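Local coordinates for protein glutathione S-transferase omega-like 2 (Saccharomyces cerevisiae, PDB 5LKB) that acts as a glutathione-dependent thiol transferase, dehydroascorbate reductase and dimethylarsinic acid reductase, and reacts with glutathionyl-(hydro)quinones, at residues Leu283-Ile295 with Ile319-Phe333. Residues are numbered along the deposited sequence; the frame is centred on the assembly and turned at random.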
ATOM      1  N   LEU A 283      22.359 -17.158 -15.214  1.00 21.72           N
ATOM      2  CA  LEU A 283      20.903 -17.127 -15.242  1.00 21.62           C
ATOM      3  C   LEU A 283      20.341 -18.534 -15.315  1.00 20.05           C
ATOM      4  O   LEU A 283      20.732 -19.347 -16.164  1.00 21.78           O
ATOM      5  CB  LEU A 283      20.436 -16.316 -16.428  1.00 17.64           C
ATOM      6  CG  LEU A 283      18.940 -16.170 -16.710  1.00 22.51           C
ATOM      7  CD1 LEU A 283      18.377 -15.225 -15.713  1.00 23.75           C
ATOM      8  CD2 LEU A 283      18.628 -15.693 -18.127  1.00 23.45           C
ATOM      9  N   THR A 284      19.428 -18.827 -14.434  1.00 19.02           N
ATOM     10  CA  THR A 284      18.724 -20.085 -14.363  1.00 18.78           C
ATOM     11  C   THR A 284      17.236 -19.876 -14.178  1.00 22.10           C
ATOM     12  O   THR A 284      16.741 -18.753 -13.905  1.00 17.90           O
ATOM     13  CB  THR A 284      19.237 -20.990 -13.237  1.00 19.35           C
ATOM     14  OG1 THR A 284      18.682 -20.567 -11.975  1.00 20.34           O
ATOM     15  CG2 THR A 284      20.780 -21.062 -13.195  1.00 19.59           C
ATOM     16  N   GLU A 285      16.527 -20.989 -14.276  1.00 17.94           N
ATOM     17  CA  GLU A 285      15.108 -21.064 -13.981  1.00 16.56           C
ATOM     18  C   GLU A 285      14.761 -20.487 -12.605  1.00 17.15           C
ATOM     19  O   GLU A 285      13.654 -19.955 -12.420  1.00 18.05           O
ATOM     20  CB  GLU A 285      14.705 -22.532 -13.985  1.00 18.41           C
ATOM     21  CG  GLU A 285      13.316 -22.789 -13.608  1.00 19.91           C
ATOM     22  CD  GLU A 285      13.018 -24.291 -13.558  1.00 19.54           C
ATOM     23  OE1 GLU A 285      12.872 -24.843 -12.445  1.00 19.49           O
ATOM     24  OE2 GLU A 285      12.907 -24.888 -14.649  1.00 21.29           O
ATOM     25  N   ALA A 286      15.662 -20.641 -11.631  1.00 14.99           N
ATOM     26  CA  ALA A 286      15.387 -20.113 -10.290  1.00 15.33           C
ATOM     27  C   ALA A 286      15.185 -18.612 -10.364  1.00 17.91           C
ATOM     28  O   ALA A 286      14.316 -18.063  -9.665  1.00 17.15           O
ATOM     29  CB  ALA A 286      16.550 -20.416  -9.342  1.00 18.09           C
ATOM     30  N   ASP A 287      15.999 -17.924 -11.188  1.00 16.71           N
ATOM     31  CA  ASP A 287      15.812 -16.474 -11.356  1.00 15.59           C
ATOM     32  C   ASP A 287      14.469 -16.164 -12.003  1.00 16.64           C
ATOM     33  O   ASP A 287      13.778 -15.185 -11.614  1.00 15.29           O
ATOM     34  CB  ASP A 287      16.920 -15.873 -12.192  1.00 17.38           C
ATOM     35  CG  ASP A 287      18.253 -16.069 -11.590  1.00 22.76           C
ATOM     36  OD1 ASP A 287      18.543 -15.552 -10.512  1.00 17.75           O
ATOM     37  OD2 ASP A 287      19.096 -16.768 -12.234  1.00 19.76           O
ATOM     38  N   ILE A 288      14.110 -16.921 -13.009  1.00 15.16           N
ATOM     39  CA  ILE A 288      12.871 -16.693 -13.736  1.00 14.72           C
ATOM     40  C   ILE A 288      11.688 -16.794 -12.796  1.00 14.48           C
ATOM     41  O   ILE A 288      10.811 -15.923 -12.767  1.00 15.03           O
ATOM     42  CB  ILE A 288      12.778 -17.648 -14.944  1.00 14.92           C
ATOM     43  CG1 ILE A 288      13.889 -17.301 -15.944  1.00 17.22           C
ATOM     44  CG2 ILE A 288      11.380 -17.578 -15.581  1.00 15.27           C
ATOM     45  CD1 ILE A 288      14.040 -18.280 -17.078  1.00 17.88           C
ATOM     46  N   ARG A 289      11.647 -17.854 -12.004  1.00 15.07           N
ATOM     47  CA  ARG A 289      10.523 -18.105 -11.132  1.00 15.77           C
ATOM     48  C   ARG A 289      10.437 -17.037 -10.052  1.00 13.91           C
ATOM     49  O   ARG A 289       9.331 -16.581  -9.754  1.00 15.83           O
ATOM     50  CB  ARG A 289      10.603 -19.511 -10.530  1.00 15.43           C
ATOM     51  CG  ARG A 289      10.303 -20.645 -11.568  1.00 15.86           C
ATOM     52  CD  ARG A 289      10.747 -22.020 -10.949  1.00 16.64           C
ATOM     53  NE  ARG A 289      10.132 -22.225  -9.655  1.00 18.23           N
ATOM     54  CZ  ARG A 289       9.440 -23.256  -9.243  1.00 18.99           C
ATOM     55  NH1 ARG A 289       9.230 -24.310 -10.036  1.00 19.64           N
ATOM     56  NH2 ARG A 289       8.979 -23.261  -7.990  1.00 18.94           N
ATOM     57  N   LEU A 290      11.565 -16.608  -9.498  1.00 13.88           N
ATOM     58  CA  LEU A 290      11.515 -15.549  -8.476  1.00 13.49           C
ATOM     59  C   LEU A 290      11.100 -14.238  -9.118  1.00 15.49           C
ATOM     60  O   LEU A 290      10.337 -13.461  -8.506  1.00 14.64           O
ATOM     61  CB  LEU A 290      12.867 -15.387  -7.796  1.00 14.07           C
ATOM     62  CG  LEU A 290      12.972 -14.282  -6.725  1.00 14.20           C
ATOM     63  CD1 LEU A 290      12.011 -14.574  -5.624  1.00 15.35           C
ATOM     64  CD2 LEU A 290      14.362 -14.186  -6.194  1.00 16.37           C
ATOM     65  N   TYR A 291      11.621 -13.940 -10.300  1.00 14.08           N
ATOM     66  CA  TYR A 291      11.378 -12.645 -10.957  1.00 13.10           C
ATOM     67  C   TYR A 291       9.887 -12.348 -11.127  1.00 15.89           C
ATOM     68  O   TYR A 291       9.444 -11.191 -10.952  1.00 14.98           O
ATOM     69  CB  TYR A 291      12.011 -12.651 -12.359  1.00 15.42           C
ATOM     70  CG  TYR A 291      11.714 -11.420 -13.216  1.00 12.37           C
ATOM     71  CD1 TYR A 291      10.629 -11.414 -14.021  1.00 13.19           C
ATOM     72  CD2 TYR A 291      12.501 -10.290 -13.180  1.00 15.42           C
ATOM     73  CE1 TYR A 291      10.299 -10.345 -14.803  1.00 14.53           C
ATOM     74  CE2 TYR A 291      12.197  -9.180 -13.979  1.00 14.92           C
ATOM     75  CZ  TYR A 291      11.127  -9.221 -14.801  1.00 13.53           C
ATOM     76  OH  TYR A 291      10.789  -8.142 -15.595  1.00 14.35           O
ATOM     77  N   THR A 292       9.098 -13.314 -11.548  1.00 12.96           N
ATOM     78  CA  THR A 292       7.719 -13.003 -11.901  1.00 12.56           C
ATOM     79  C   THR A 292       6.948 -12.507 -10.672  1.00 14.57           C
ATOM     80  O   THR A 292       6.025 -11.704 -10.808  1.00 13.51           O
ATOM     81  CB  THR A 292       7.037 -14.139 -12.627  1.00 15.08           C
ATOM     82  OG1 THR A 292       7.022 -15.261 -11.741  1.00 15.32           O
ATOM     83  CG2 THR A 292       7.770 -14.515 -13.949  1.00 14.21           C
ATOM     84  N   THR A 293       7.344 -12.943  -9.477  1.00 13.04           N
ATOM     85  CA  THR A 293       6.767 -12.404  -8.251  1.00 13.85           C
ATOM     86  C   THR A 293       7.374 -11.052  -7.928  1.00 12.29           C
ATOM     87  O   THR A 293       6.661 -10.091  -7.564  1.00 13.52           O
ATOM     88  CB  THR A 293       6.950 -13.367  -7.086  1.00 14.17           C
ATOM     89  OG1 THR A 293       6.269 -14.594  -7.393  1.00 13.78           O
ATOM     90  CG2 THR A 293       6.376 -12.782  -5.796  1.00 14.58           C
ATOM     91  N   VAL A 294       8.705 -10.983  -7.885  1.00 11.96           N
ATOM     92  CA  VAL A 294       9.390  -9.767  -7.446  1.00 13.44           C
ATOM     93  C   VAL A 294       9.016  -8.573  -8.325  1.00 13.57           C
ATOM     94  O   VAL A 294       8.780  -7.481  -7.802  1.00 12.94           O
ATOM     95  CB  VAL A 294      10.921  -9.947  -7.350  1.00 15.40           C
ATOM     96  CG1 VAL A 294      11.631  -8.628  -6.916  1.00 14.78           C
ATOM     97  CG2 VAL A 294      11.286 -11.007  -6.316  1.00 15.87           C
ATOM     98  N   ILE A 295       8.869  -8.756  -9.648  1.00 12.77           N
ATOM     99  CA  ILE A 295       8.516  -7.646 -10.542  1.00 13.51           C
ATOM    100  C   ILE A 295       7.109  -7.107 -10.291  1.00 12.55           C
ATOM    101  O   ILE A 295       6.826  -5.942 -10.600  1.00 13.34           O
ATOM    102  CB  ILE A 295       8.739  -8.052 -12.026  1.00 12.04           C
ATOM    103  CG1 ILE A 295       8.960  -6.805 -12.885  1.00 14.19           C
ATOM    104  CG2 ILE A 295       7.621  -8.888 -12.556  1.00 12.69           C
ATOM    105  CD1 ILE A 295      10.233  -6.043 -12.629  1.00 12.81           C
ATOM    106  N   ILE A 319      17.911  -7.697  -3.648  1.00 15.80           N
ATOM    107  CA  ILE A 319      16.831  -8.099  -4.555  1.00 16.64           C
ATOM    108  C   ILE A 319      16.525  -6.983  -5.556  1.00 17.60           C
ATOM    109  O   ILE A 319      16.274  -7.250  -6.743  1.00 16.57           O
ATOM    110  CB  ILE A 319      15.579  -8.518  -3.770  1.00 15.60           C
ATOM    111  CG1 ILE A 319      15.820  -9.735  -2.856  1.00 18.04           C
ATOM    112  CG2 ILE A 319      14.435  -8.784  -4.717  1.00 16.13           C
ATOM    113  CD1 ILE A 319      14.662 -10.089  -1.923  1.00 15.36           C
ATOM    114  N   HIS A 320      16.501  -5.727  -5.094  1.00 14.68           N
ATOM    115  CA  HIS A 320      16.180  -4.631  -5.981  1.00 13.48           C
ATOM    116  C   HIS A 320      17.218  -4.488  -7.115  1.00 16.09           C
ATOM    117  O   HIS A 320      16.863  -4.187  -8.261  1.00 16.91           O
ATOM    118  CB  HIS A 320      16.053  -3.335  -5.155  1.00 16.92           C
ATOM    119  CG  HIS A 320      15.501  -2.162  -5.922  1.00 14.33           C
ATOM    120  ND1 HIS A 320      15.938  -0.886  -5.695  1.00 16.01           N
ATOM    121  CD2 HIS A 320      14.537  -2.062  -6.871  1.00 16.04           C
ATOM    122  CE1 HIS A 320      15.270  -0.045  -6.448  1.00 14.10           C
ATOM    123  NE2 HIS A 320      14.420  -0.723  -7.190  1.00 17.51           N
ATOM    124  N   LEU A 321      18.506  -4.654  -6.800  1.00 17.04           N
ATOM    125  CA  LEU A 321      19.528  -4.606  -7.836  1.00 18.52           C
ATOM    126  C   LEU A 321      19.382  -5.771  -8.814  1.00 16.45           C
ATOM    127  O   LEU A 321      19.374  -5.566 -10.041  1.00 18.16           O
ATOM    128  CB  LEU A 321      20.874  -4.632  -7.151  1.00 18.33           C
ATOM    129  CG  LEU A 321      22.070  -4.684  -8.102  1.00 20.57           C
ATOM    130  CD1 LEU A 321      22.174  -3.465  -8.900  1.00 21.72           C
ATOM    131  CD2 LEU A 321      23.328  -4.897  -7.236  1.00 24.09           C
ATOM    132  N   TRP A 322      19.131  -6.972  -8.271  1.00 16.43           N
ATOM    133  CA  TRP A 322      18.971  -8.161  -9.082  1.00 16.17           C
ATOM    134  C   TRP A 322      17.775  -8.047 -10.038  1.00 18.43           C
ATOM    135  O   TRP A 322      17.868  -8.425 -11.211  1.00 17.23           O
ATOM    136  CB  TRP A 322      18.875  -9.348  -8.121  1.00 17.96           C
ATOM    137  CG  TRP A 322      18.364 -10.630  -8.711  1.00 17.43           C
ATOM    138  CD1 TRP A 322      19.108 -11.636  -9.289  1.00 21.24           C
ATOM    139  CD2 TRP A 322      17.008 -11.063  -8.779  1.00 15.18           C
ATOM    140  NE1 TRP A 322      18.280 -12.623  -9.702  1.00 17.35           N
ATOM    141  CE2 TRP A 322      16.985 -12.310  -9.402  1.00 16.66           C
ATOM    142  CE3 TRP A 322      15.788 -10.490  -8.378  1.00 14.73           C
ATOM    143  CZ2 TRP A 322      15.803 -13.016  -9.625  1.00 16.51           C
ATOM    144  CZ3 TRP A 322      14.636 -11.164  -8.576  1.00 16.60           C
ATOM    145  CH2 TRP A 322      14.629 -12.413  -9.214  1.00 18.32           C
ATOM    146  N   VAL A 323      16.623  -7.533  -9.568  1.00 14.73           N
ATOM    147  CA  VAL A 323      15.446  -7.547 -10.418  1.00 14.47           C
ATOM    148  C   VAL A 323      15.558  -6.453 -11.476  1.00 16.45           C
ATOM    149  O   VAL A 323      15.069  -6.623 -12.598  1.00 14.43           O
ATOM    150  CB  VAL A 323      14.150  -7.452  -9.566  1.00 14.02           C
ATOM    151  CG1 VAL A 323      13.881  -6.009  -9.069  1.00 15.84           C
ATOM    152  CG2 VAL A 323      12.953  -7.854 -10.367  1.00 16.78           C
ATOM    153  N   ARG A 324      16.174  -5.318 -11.119  1.00 16.10           N
ATOM    154  CA  ARG A 324      16.398  -4.265 -12.094  1.00 16.21           C
ATOM    155  C   ARG A 324      17.389  -4.713 -13.157  1.00 17.55           C
ATOM    156  O   ARG A 324      17.191  -4.398 -14.337  1.00 17.75           O
ATOM    157  CB  ARG A 324      16.897  -2.978 -11.420  1.00 14.93           C
ATOM    158  CG  ARG A 324      15.757  -2.282 -10.707  1.00 15.76           C
ATOM    159  CD  ARG A 324      16.268  -1.019 -10.040  1.00 16.01           C
ATOM    160  NE  ARG A 324      17.246  -1.289  -8.996  1.00 17.36           N
ATOM    161  CZ  ARG A 324      18.058  -0.358  -8.496  1.00 18.71           C
ATOM    162  NH1 ARG A 324      18.019   0.864  -8.971  1.00 19.23           N
ATOM    163  NH2 ARG A 324      18.924  -0.679  -7.539  1.00 19.67           N
ATOM    164  N   ASN A 325      18.421  -5.476 -12.769  1.00 15.84           N
ATOM    165  CA  ASN A 325      19.356  -5.990 -13.774  1.00 18.51           C
ATOM    166  C   ASN A 325      18.619  -6.880 -14.774  1.00 18.14           C
ATOM    167  O   ASN A 325      18.810  -6.763 -15.995  1.00 17.04           O
ATOM    168  CB  ASN A 325      20.497  -6.774 -13.113  1.00 19.83           C
ATOM    169  CG  ASN A 325      21.493  -7.333 -14.137  1.00 20.51           C
ATOM    170  OD1 ASN A 325      21.955  -6.604 -15.002  1.00 22.79           O
ATOM    171  ND2 ASN A 325      21.813  -8.590 -14.010  1.00 20.64           N
ATOM    172  N   LEU A 326      17.746  -7.774 -14.282  1.00 17.13           N
ATOM    173  CA  LEU A 326      16.993  -8.654 -15.180  1.00 16.29           C
ATOM    174  C   LEU A 326      16.055  -7.853 -16.065  1.00 17.76           C
ATOM    175  O   LEU A 326      16.003  -8.052 -17.289  1.00 16.44           O
ATOM    176  CB  LEU A 326      16.260  -9.736 -14.400  1.00 15.07           C
ATOM    177  CG  LEU A 326      17.133 -10.710 -13.639  1.00 16.20           C
ATOM    178  CD1 LEU A 326      16.306 -11.643 -12.826  1.00 17.77           C
ATOM    179  CD2 LEU A 326      18.046 -11.513 -14.585  1.00 18.53           C
ATOM    180  N   TYR A 327      15.290  -6.945 -15.465  1.00 14.92           N
ATOM    181  CA  TYR A 327      14.312  -6.220 -16.256  1.00 14.74           C
ATOM    182  C   TYR A 327      14.980  -5.377 -17.326  1.00 19.81           C
ATOM    183  O   TYR A 327      14.567  -5.415 -18.479  1.00 18.29           O
ATOM    184  CB  TYR A 327      13.497  -5.307 -15.306  1.00 14.08           C
ATOM    185  CG  TYR A 327      12.490  -4.436 -16.078  1.00 13.44           C
ATOM    186  CD1 TYR A 327      11.213  -4.904 -16.339  1.00 14.67           C
ATOM    187  CD2 TYR A 327      12.842  -3.179 -16.579  1.00 15.93           C
ATOM    188  CE1 TYR A 327      10.323  -4.197 -17.067  1.00 15.30           C
ATOM    189  CE2 TYR A 327      11.940  -2.463 -17.281  1.00 16.94           C
ATOM    190  CZ  TYR A 327      10.700  -2.975 -17.556  1.00 16.79           C
ATOM    191  OH  TYR A 327       9.782  -2.242 -18.229  1.00 22.65           O
ATOM    192  N   TRP A 328      15.972  -4.560 -16.957  1.00 17.30           N
ATOM    193  CA  TRP A 328      16.499  -3.586 -17.917  1.00 15.13           C
ATOM    194  C   TRP A 328      17.465  -4.183 -18.903  1.00 18.14           C
ATOM    195  O   TRP A 328      17.598  -3.662 -20.014  1.00 22.45           O
ATOM    196  CB  TRP A 328      17.150  -2.407 -17.212  1.00 17.89           C
ATOM    197  CG  TRP A 328      16.156  -1.565 -16.423  1.00 18.39           C
ATOM    198  CD1 TRP A 328      15.998  -1.558 -15.080  1.00 17.78           C
ATOM    199  CD2 TRP A 328      15.215  -0.614 -16.945  1.00 18.19           C
ATOM    200  NE1 TRP A 328      14.995  -0.667 -14.703  1.00 16.90           N
ATOM    201  CE2 TRP A 328      14.489  -0.079 -15.831  1.00 14.96           C
ATOM    202  CE3 TRP A 328      14.883  -0.186 -18.247  1.00 19.63           C
ATOM    203  CZ2 TRP A 328      13.513   0.907 -16.002  1.00 17.72           C
ATOM    204  CZ3 TRP A 328      13.897   0.773 -18.411  1.00 18.60           C
ATOM    205  CH2 TRP A 328      13.231   1.307 -17.291  1.00 18.32           C
ATOM    206  N   ASN A 329      18.163  -5.234 -18.498  1.00 17.96           N
ATOM    207  CA  ASN A 329      19.302  -5.699 -19.267  1.00 19.94           C
ATOM    208  C   ASN A 329      19.021  -6.976 -20.036  1.00 20.44           C
ATOM    209  O   ASN A 329      19.868  -7.391 -20.852  1.00 21.12           O
ATOM    210  CB  ASN A 329      20.571  -5.844 -18.415  1.00 17.26           C
ATOM    211  CG  ASN A 329      21.095  -4.503 -17.976  1.00 21.44           C
ATOM    212  OD1 ASN A 329      21.054  -3.557 -18.779  1.00 26.46           O
ATOM    213  ND2 ASN A 329      21.543  -4.393 -16.735  1.00 24.56           N
ATOM    214  N   TYR A 330      17.856  -7.601 -19.858  1.00 19.31           N
ATOM    215  CA  TYR A 330      17.475  -8.817 -20.587  1.00 15.91           C
ATOM    216  C   TYR A 330      16.125  -8.603 -21.260  1.00 17.46           C
ATOM    217  O   TYR A 330      15.100  -8.511 -20.578  1.00 17.40           O
ATOM    218  CB  TYR A 330      17.400  -9.999 -19.640  1.00 17.74           C
ATOM    219  CG  TYR A 330      18.711 -10.398 -19.057  1.00 17.94           C
ATOM    220  CD1 TYR A 330      19.362  -9.669 -18.104  1.00 20.32           C
ATOM    221  CD2 TYR A 330      19.326 -11.580 -19.500  1.00 21.36           C
ATOM    222  CE1 TYR A 330      20.588 -10.059 -17.587  1.00 22.93           C
ATOM    223  CE2 TYR A 330      20.536 -11.974 -18.974  1.00 26.21           C
ATOM    224  CZ  TYR A 330      21.168 -11.237 -18.047  1.00 28.25           C
ATOM    225  OH  TYR A 330      22.397 -11.641 -17.538  1.00 30.06           O
ATOM    226  N   ASP A 331      16.111  -8.540 -22.589  1.00 17.41           N
ATOM    227  CA  ASP A 331      14.875  -8.256 -23.303  1.00 19.29           C
ATOM    228  C   ASP A 331      13.782  -9.296 -23.024  1.00 17.86           C
ATOM    229  O   ASP A 331      12.588  -8.968 -23.107  1.00 18.34           O
ATOM    230  CB  ASP A 331      15.105  -8.224 -24.813  1.00 22.45           C
ATOM    231  CG  ASP A 331      15.933  -7.029 -25.270  1.00 28.73           C
ATOM    232  OD1 ASP A 331      16.205  -6.118 -24.462  1.00 28.00           O
ATOM    233  OD2 ASP A 331      16.301  -7.083 -26.466  1.00 35.45           O
ATOM    234  N   ALA A 332      14.153 -10.562 -22.765  1.00 17.42           N
ATOM    235  CA  ALA A 332      13.141 -11.598 -22.499  1.00 16.16           C
ATOM    236  C   ALA A 332      12.294 -11.247 -21.289  1.00 17.82           C
ATOM    237  O   ALA A 332      11.150 -11.692 -21.213  1.00 15.63           O
ATOM    238  CB  ALA A 332      13.790 -12.953 -22.241  1.00 18.05           C
ATOM    239  N   PHE A 333      12.890 -10.520 -20.342  1.00 16.47           N
ATOM    240  CA  PHE A 333      12.199 -10.057 -19.144  1.00 14.31           C
ATOM    241  C   PHE A 333      11.434  -8.759 -19.421  1.00 15.89           C
ATOM    242  O   PHE A 333      10.203  -8.712 -19.287  1.00 15.54           O
ATOM    243  CB  PHE A 333      13.205  -9.915 -18.007  1.00 14.40           C
ATOM    244  CG  PHE A 333      13.773 -11.226 -17.486  1.00 17.59           C
ATOM    245  CD1 PHE A 333      14.802 -11.882 -18.169  1.00 15.96           C
ATOM    246  CD2 PHE A 333      13.281 -11.827 -16.351  1.00 14.02           C
ATOM    247  CE1 PHE A 333      15.360 -13.074 -17.659  1.00 15.92           C
ATOM    248  CE2 PHE A 333      13.851 -13.001 -15.838  1.00 14.46           C
ATOM    249  CZ  PHE A 333      14.883 -13.650 -16.530  1.00 16.16           C
TER
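Tyr291 of helix 285-295 and Val323 of helix 319-329 bring their backbones closest, CA to CA 6.5 Å, where the helices cross nearly at right angles (100°) with axes 10.4 Å apart. The crossing lies in the all-helical C-terminal domain of the glutathione transferase fold. Thr284 and Asp287 form the capping box of helix 285-295: Thr284 OG1 accepts from Ala286 N, and Asp287 OD2 from Thr284 N through its anti lone pair. This buried motif, at the start of the helix that runs through the domain core, is a hallmark of the superfamily. The other carboxylate oxygen serves the crossing: Trp322 NE1 donates to Asp287 OD1 (3.1 Å), nearly in the indole plane but from above the carboxylate plane, and Thr278 shares that oxygen. Trp322 CH2 reaches Leu290 CD2 (3.5 Å), while Leu326 CD1 lies over one indole face. Beyond the tryptophan, Val294 CG1 meets Ile319 CG2 at 3.6 Å.

Tyr291 is a knob in a hole formed by Val323, Leu326, Tyr327 and Phe333. With its CG turned away from the backbone N (chi1 174°), the phenol is laid against helix 319-329. Phe333 presents its edge to one face in a T-shaped pair, planes at 77°, and Ile295 CB covers the opposite face near the rim. An alanine here would probably leave that hole unfilled and the edge of Phe333, deprived of its aromatic face, freer to shift. At the end of the Phe333 ring, CZ touches Ile288 CG1 and Leu283 CD1; both aliphatic residues also pack on Leu58 of the thioredoxin-like domain. Tyr291 OH hydrogen-bonds to Thr337 OG1 and lies at the edge of the Tyr327 ring, 3.3 Å from Tyr327 CD1.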